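Local structure of Cap5O (3OJL) at residues Q99-D104 and D273-I278; G122-V127 and K192-T197. The protein probably oxidises the 6-position of a UDP-activated sugar with NAD as the electron acceptor, a step in capsular polysaccharide synthesis. One frame throughout, in Å; residues are numbered along the deposited sequence.

Contact 1 of 2, residues Q99-D104 and D273-I278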
loop_
_atom_site.group_PDB
_atom_site.type_symbol
_atom_site.label_atom_id
_atom_site.label_comp_id
_atom_site.label_asym_id
_atom_site.label_seq_id
_atom_site.Cartn_x
_atom_site.Cartn_y
_atom_site.Cartn_z
ATOM N N GLN A 99 -25.409 -6.088 2.266
ATOM C CA GLN A 99 -24.762 -4.777 2.427
ATOM C C GLN A 99 -23.230 -4.834 2.389
ATOM O O GLN A 99 -22.596 -4.109 1.612
ATOM C CB GLN A 99 -25.286 -4.035 3.698
ATOM C CG GLN A 99 -25.252 -4.834 5.023
ATOM C CD GLN A 99 -25.624 -4.041 6.270
ATOM O OE1 GLN A 99 -26.248 -4.576 7.205
ATOM N NE2 GLN A 99 -25.213 -2.768 6.349
ATOM N N TYR A 100 -22.654 -5.725 3.211
ATOM C CA TYR A 100 -21.220 -5.892 3.352
ATOM C C TYR A 100 -20.582 -6.898 2.396
ATOM O O TYR A 100 -19.373 -7.138 2.502
ATOM C CB TYR A 100 -20.836 -6.115 4.829
ATOM C CG TYR A 100 -21.118 -4.900 5.684
ATOM C CD1 TYR A 100 -22.010 -4.965 6.749
ATOM C CD2 TYR A 100 -20.553 -3.662 5.381
ATOM C CE1 TYR A 100 -22.298 -3.838 7.525
ATOM C CE2 TYR A 100 -20.852 -2.523 6.131
ATOM C CZ TYR A 100 -21.722 -2.616 7.205
ATOM O OH TYR A 100 -21.978 -1.497 7.964
ATOM N N ARG A 101 -21.367 -7.427 1.418
ATOM C CA ARG A 101 -20.913 -8.400 0.400
ATOM C C ARG A 101 -20.133 -9.585 1.031
ATOM O O ARG A 101 -19.090 -10.018 0.526
ATOM C CB ARG A 101 -20.139 -7.711 -0.749
ATOM C CG ARG A 101 -21.006 -7.012 -1.774
ATOM C CD ARG A 101 -20.483 -7.341 -3.148
ATOM N NE ARG A 101 -20.396 -6.172 -4.029
ATOM C CZ ARG A 101 -19.615 -6.098 -5.106
ATOM N NH1 ARG A 101 -18.810 -7.106 -5.424
ATOM N NH2 ARG A 101 -19.603 -4.998 -5.850
ATOM N N SER A 102 -20.662 -10.080 2.159
ATOM C CA SER A 102 -20.139 -11.189 2.945
ATOM C C SER A 102 -19.780 -12.435 2.118
ATOM O O SER A 102 -20.383 -12.688 1.064
ATOM C CB SER A 102 -21.125 -11.550 4.060
ATOM O OG SER A 102 -21.987 -12.642 3.772
ATOM N N CYS A 103 -18.812 -13.220 2.610
ATOM C CA CYS A 103 -18.456 -14.463 1.960
ATOM C C CYS A 103 -19.625 -15.437 2.056
ATOM O O CYS A 103 -20.154 -15.675 3.154
ATOM C CB CYS A 103 -17.205 -15.064 2.589
ATOM S SG CYS A 103 -16.822 -16.739 2.002
ATOM N N ASP A 104 -20.027 -16.010 0.926
ATOM C CA ASP A 104 -21.080 -16.991 1.047
ATOM C C ASP A 104 -20.412 -18.345 1.168
ATOM O O ASP A 104 -19.884 -18.854 0.184
ATOM C CB ASP A 104 -22.074 -16.933 -0.106
ATOM C CG ASP A 104 -23.236 -17.887 0.090
ATOM O OD1 ASP A 104 -23.587 -18.592 -0.869
ATOM O OD2 ASP A 104 -23.765 -17.957 1.226
ATOM N N ASP A 273 -12.653 -10.814 -2.763
ATOM C CA ASP A 273 -11.799 -10.939 -1.584
ATOM C C ASP A 273 -11.816 -9.824 -0.523
ATOM O O ASP A 273 -12.027 -10.159 0.642
ATOM C CB ASP A 273 -10.373 -11.412 -1.971
ATOM C CG ASP A 273 -10.259 -12.865 -2.447
ATOM O OD1 ASP A 273 -11.279 -13.427 -2.918
ATOM O OD2 ASP A 273 -9.149 -13.435 -2.358
ATOM N N PRO A 274 -11.643 -8.513 -0.846
ATOM C CA PRO A 274 -11.703 -7.480 0.211
ATOM C C PRO A 274 -13.030 -7.410 0.973
ATOM O O PRO A 274 -13.072 -6.890 2.076
ATOM C CB PRO A 274 -11.443 -6.191 -0.558
ATOM C CG PRO A 274 -11.815 -6.490 -1.956
ATOM C CD PRO A 274 -11.376 -7.893 -2.158
ATOM N N TYR A 275 -14.112 -7.924 0.383
ATOM C CA TYR A 275 -15.433 -7.958 1.012
ATOM C C TYR A 275 -15.561 -9.110 2.030
ATOM O O TYR A 275 -16.404 -9.032 2.927
ATOM C CB TYR A 275 -16.548 -8.044 -0.038
ATOM C CG TYR A 275 -16.792 -6.781 -0.840
ATOM C CD1 TYR A 275 -17.145 -5.586 -0.211
ATOM C CD2 TYR A 275 -16.809 -6.809 -2.229
ATOM C CE1 TYR A 275 -17.422 -4.435 -0.948
ATOM C CE2 TYR A 275 -17.041 -5.655 -2.975
ATOM C CZ TYR A 275 -17.366 -4.475 -2.331
ATOM O OH TYR A 275 -17.617 -3.346 -3.069
ATOM N N PHE A 276 -14.722 -10.155 1.916
ATOM C CA PHE A 276 -14.737 -11.275 2.857
ATOM C C PHE A 276 -14.202 -10.821 4.213
ATOM O O PHE A 276 -14.642 -11.348 5.241
ATOM C CB PHE A 276 -13.954 -12.477 2.309
ATOM C CG PHE A 276 -14.564 -13.219 1.131
ATOM C CD1 PHE A 276 -14.060 -14.446 0.726
ATOM C CD2 PHE A 276 -15.635 -12.682 0.417
ATOM C CE1 PHE A 276 -14.623 -15.125 -0.361
ATOM C CE2 PHE A 276 -16.198 -13.367 -0.658
ATOM C CZ PHE A 276 -15.694 -14.584 -1.033
ATOM N N ILE A 277 -13.283 -9.797 4.205
ATOM C CA ILE A 277 -12.678 -9.167 5.395
ATOM C C ILE A 277 -13.654 -8.202 6.020
ATOM O O ILE A 277 -13.863 -8.298 7.229
ATOM C CB ILE A 277 -11.281 -8.497 5.142
ATOM C CG1 ILE A 277 -10.189 -9.534 4.814
ATOM C CG2 ILE A 277 -10.831 -7.621 6.312
ATOM C CD1 ILE A 277 -9.793 -9.393 3.486
ATOM N N ILE A 278 -14.249 -7.273 5.207
ATOM C CA ILE A 278 -15.212 -6.258 5.669
ATOM C C ILE A 278 -16.303 -6.919 6.480
ATOM O O ILE A 278 -16.480 -6.552 7.631
ATOM C CB ILE A 278 -15.819 -5.314 4.557
ATOM C CG1 ILE A 278 -14.767 -4.409 3.873
ATOM C CG2 ILE A 278 -17.001 -4.468 5.107
ATOM C CD1 ILE A 278 -15.227 -3.829 2.491
HETATM O O HOH W 1 -17.120 -12.440 4.900
#
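Cys103 sits over one face of the Phe276 ring. Cys103 CB stands nearly above the centre of the Phe276 ring, 3.5 Å from its centroid and 10° off the normal, a CH-pi contact. The sulfur stays over the same face: Cys103 SG is 3.8 Å from the centroid of the Phe276 ring, a sulfur-aromatic contact. SG is anti to the backbone N (chi1 172°), and this turn carries it across the ring, past CB, toward the CE1 side. The backbone O of Arg101 approaches the same ring at its edge.

Arg101 is spread along a face of Tyr275. Arg101 CB sits 3.8 Å from the centroid of the Tyr275 ring, offset toward the rim. The chain then bends at chi2 and chi3 and carries the guanidinium out past the CE2 corner of the ring, so that Tyr275 CE2 lies over the centre of the guanidinium face. There Arg101 NH1 is 3.4 Å from Tyr275 CE2, with the two planes tilted 36° apart. The phenol OH of Tyr275 is held by Asn296, on helix 286-312.

The contact joins the NAD-binding and central domains of the UDP-glucose/GDP-mannose dehydrogenase family. The loop between strand 86-89 and helix 106-115 is laid against the short helix 274-278. Cys103 is also one half of the disulfide to Cys269, a second tie between these two parts of the chain. Phe276 comes within about 4 Å of the side chains of Thr93 and Thr130, both NAD-binding residues.

A water links the backbones. It accepts from Cys103 N at 3.0 Å and donates to Phe276 O at 2.7 Å. At the other end of the loop, Tyr100 crosses Ile278 at about a right angle, with Tyr100 CD2 3.7 Å from Ile278 CG2.

Contact 2 of 2, residues G122-V127 and K192-T197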
loop_
_atom_site.group_PDB
_atom_site.type_symbol
_atom_site.label_atom_id
_atom_site.label_comp_id
_atom_site.label_asym_id
_atom_site.label_seq_id
_atom_site.Cartn_x
_atom_site.Cartn_y
_atom_site.Cartn_z
ATOM N N GLY A 122 -8.290 -40.910 10.543
ATOM C CA GLY A 122 -7.062 -40.867 9.750
ATOM C C GLY A 122 -7.178 -40.002 8.511
ATOM O O GLY A 122 -6.163 -39.694 7.882
ATOM N N ASN A 123 -8.422 -39.608 8.150
ATOM C CA ASN A 123 -8.727 -38.777 6.982
ATOM C C ASN A 123 -8.220 -37.316 7.062
ATOM O O ASN A 123 -7.963 -36.803 8.160
ATOM C CB ASN A 123 -10.232 -38.824 6.657
ATOM C CG ASN A 123 -10.729 -40.129 6.036
ATOM O OD1 ASN A 123 -11.916 -40.273 5.700
ATOM N ND2 ASN A 123 -9.849 -41.108 5.833
ATOM N N THR A 124 -8.102 -36.660 5.881
ATOM C CA THR A 124 -7.636 -35.289 5.685
ATOM C C THR A 124 -8.651 -34.488 4.862
ATOM O O THR A 124 -8.936 -34.856 3.727
ATOM C CB THR A 124 -6.254 -35.337 4.999
ATOM O OG1 THR A 124 -5.325 -36.037 5.833
ATOM C CG2 THR A 124 -5.711 -33.964 4.637
ATOM N N ILE A 125 -9.176 -33.381 5.426
ATOM C CA ILE A 125 -10.107 -32.464 4.736
ATOM C C ILE A 125 -9.371 -31.170 4.342
ATOM O O ILE A 125 -8.693 -30.572 5.175
ATOM C CB ILE A 125 -11.401 -32.174 5.535
ATOM C CG1 ILE A 125 -12.125 -33.477 5.902
ATOM C CG2 ILE A 125 -12.331 -31.217 4.772
ATOM C CD1 ILE A 125 -12.500 -33.549 7.288
ATOM N N ILE A 126 -9.482 -30.767 3.063
ATOM C CA ILE A 126 -8.859 -29.561 2.505
ATOM C C ILE A 126 -9.904 -28.632 1.896
ATOM O O ILE A 126 -10.677 -29.060 1.039
ATOM C CB ILE A 126 -7.728 -29.887 1.492
ATOM C CG1 ILE A 126 -6.622 -30.782 2.142
ATOM C CG2 ILE A 126 -7.134 -28.576 0.937
ATOM C CD1 ILE A 126 -5.696 -31.446 1.244
ATOM N N VAL A 127 -9.931 -27.364 2.339
ATOM C CA VAL A 127 -10.837 -26.345 1.790
ATOM C C VAL A 127 -9.986 -25.435 0.901
ATOM O O VAL A 127 -9.106 -24.725 1.398
ATOM C CB VAL A 127 -11.680 -25.604 2.872
ATOM C CG1 VAL A 127 -12.407 -24.393 2.299
ATOM C CG2 VAL A 127 -12.674 -26.564 3.516
ATOM N N LYS A 192 0.761 -31.275 3.883
ATOM C CA LYS A 192 2.067 -31.242 3.236
ATOM C C LYS A 192 2.296 -32.573 2.527
ATOM O O LYS A 192 2.826 -32.609 1.414
ATOM C CB LYS A 192 3.168 -30.997 4.263
ATOM C CG LYS A 192 3.649 -29.565 4.256
ATOM C CD LYS A 192 5.024 -29.435 4.852
ATOM C CE LYS A 192 5.027 -29.463 6.355
ATOM N NZ LYS A 192 6.412 -29.423 6.883
ATOM N N ARG A 193 1.861 -33.663 3.183
ATOM C CA ARG A 193 1.926 -35.039 2.696
ATOM C C ARG A 193 1.150 -35.130 1.370
ATOM O O ARG A 193 1.649 -35.740 0.422
ATOM C CB ARG A 193 1.248 -35.966 3.725
ATOM C CG ARG A 193 2.093 -37.020 4.415
ATOM C CD ARG A 193 1.258 -38.272 4.703
ATOM N NE ARG A 193 0.043 -37.994 5.488
ATOM C CZ ARG A 193 -1.201 -37.997 5.005
ATOM N NH1 ARG A 193 -1.424 -38.265 3.719
ATOM N NH2 ARG A 193 -2.229 -37.724 5.801
ATOM N N VAL A 194 -0.059 -34.511 1.312
ATOM C CA VAL A 194 -0.992 -34.543 0.182
ATOM C C VAL A 194 -0.469 -33.773 -1.071
ATOM O O VAL A 194 -0.464 -34.303 -2.179
ATOM C CB VAL A 194 -2.430 -34.115 0.637
ATOM C CG1 VAL A 194 -3.419 -34.073 -0.524
ATOM C CG2 VAL A 194 -2.956 -35.021 1.740
ATOM N N TYR A 195 -0.051 -32.536 -0.896
ATOM C CA TYR A 195 0.434 -31.736 -2.017
ATOM C C TYR A 195 1.832 -32.118 -2.523
ATOM O O TYR A 195 2.150 -31.844 -3.677
ATOM C CB TYR A 195 0.264 -30.227 -1.741
ATOM C CG TYR A 195 -1.191 -29.795 -1.731
ATOM C CD1 TYR A 195 -1.859 -29.549 -0.535
ATOM C CD2 TYR A 195 -1.905 -29.648 -2.919
ATOM C CE1 TYR A 195 -3.192 -29.134 -0.521
ATOM C CE2 TYR A 195 -3.242 -29.250 -2.916
ATOM C CZ TYR A 195 -3.881 -28.997 -1.716
ATOM O OH TYR A 195 -5.197 -28.597 -1.727
ATOM N N ARG A 196 2.625 -32.819 -1.687
ATOM C CA ARG A 196 3.970 -33.310 -1.995
ATOM C C ARG A 196 3.926 -34.299 -3.179
ATOM O O ARG A 196 4.953 -34.464 -3.837
ATOM C CB ARG A 196 4.549 -33.989 -0.754
ATOM C CG ARG A 196 6.046 -34.041 -0.662
ATOM C CD ARG A 196 6.415 -34.839 0.587
ATOM N NE ARG A 196 6.453 -34.007 1.788
ATOM C CZ ARG A 196 6.111 -34.410 3.012
ATOM N NH1 ARG A 196 5.661 -35.644 3.213
ATOM N NH2 ARG A 196 6.202 -33.578 4.040
ATOM N N THR A 197 2.742 -34.917 -3.489
ATOM C CA THR A 197 2.626 -35.825 -4.645
ATOM C C THR A 197 2.988 -35.151 -5.979
ATOM O O THR A 197 3.536 -35.828 -6.853
ATOM C CB THR A 197 1.324 -36.669 -4.702
ATOM O OG1 THR A 197 0.323 -36.027 -5.487
ATOM C CG2 THR A 197 0.810 -37.106 -3.344
#
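The Tyr195 ring meets Ile126 obliquely. Ile126 CD1 is 3.8 Å from Tyr195 CE1, and the two side chains come from opposite directions. The phenol end reaches further along the isoleucine, toward its CG2 methyl. Tyr195 CG is anti to the carbonyl carbon (chi1 -69°), and the ring thereby swings its end toward the strand, although its CB does not point there. The second flat group is the guanidinium of Arg193. Thr124 OG1 lies at its edge, near the plane, and is 3.5 Å from Arg193 NH2. This is a loose polar approach.

Val194 sits between these two residues on the helix and points its side chain toward the strand. Val194 CG1 meets Ile126 tip to tip, 3.9 Å from Ile126 CD1. The Val194 and Thr124 side chains run past each other in opposite directions, with Val194 CG2 4.1 Å from Thr124 CG2. Thr124 turns its methyl toward the valine and its hydroxyl toward the arginine.

Strand 124-127 is an inner strand of the Rossmann-type sheet, flanked by strands 86-89 and 156-159. Helix 185-195 packs on one face of that sheet, and helix 23-32 touches Val194 through Phe30. Alternate strand residues, Thr124 and Ile126, supply the surface for the helix.

The middle of the contact is methyl against methyl, with a polar group at each end. At one end the exposed Arg193 borders Thr124 OG1. At the other the OH of the buried Tyr195 is hydrogen-bonded to Glu128, just beyond the strand, so packing against methyl groups does not leave it without a polar partner.

Both contacts bear on the NAD-binding domain, but in different ways. Contact 2 lies wholly within it and packs a helix onto its sheet. Contact 1 joins it to the central domain. Their centres are 28 Å apart, and their nearest atoms about 9 Å, so they do not touch. Along the chain, both segments of contact 2 fall between the two of contact 1. The cofactor relates them: the side chain of Phe276 is about 6 Å from the bound NAD, that of Tyr195 about 11 Å. Contact 1 thus borders the cofactor site. Contact 2 is further back, with the side chain of Tyr195 about 8 Å from that of Ile22.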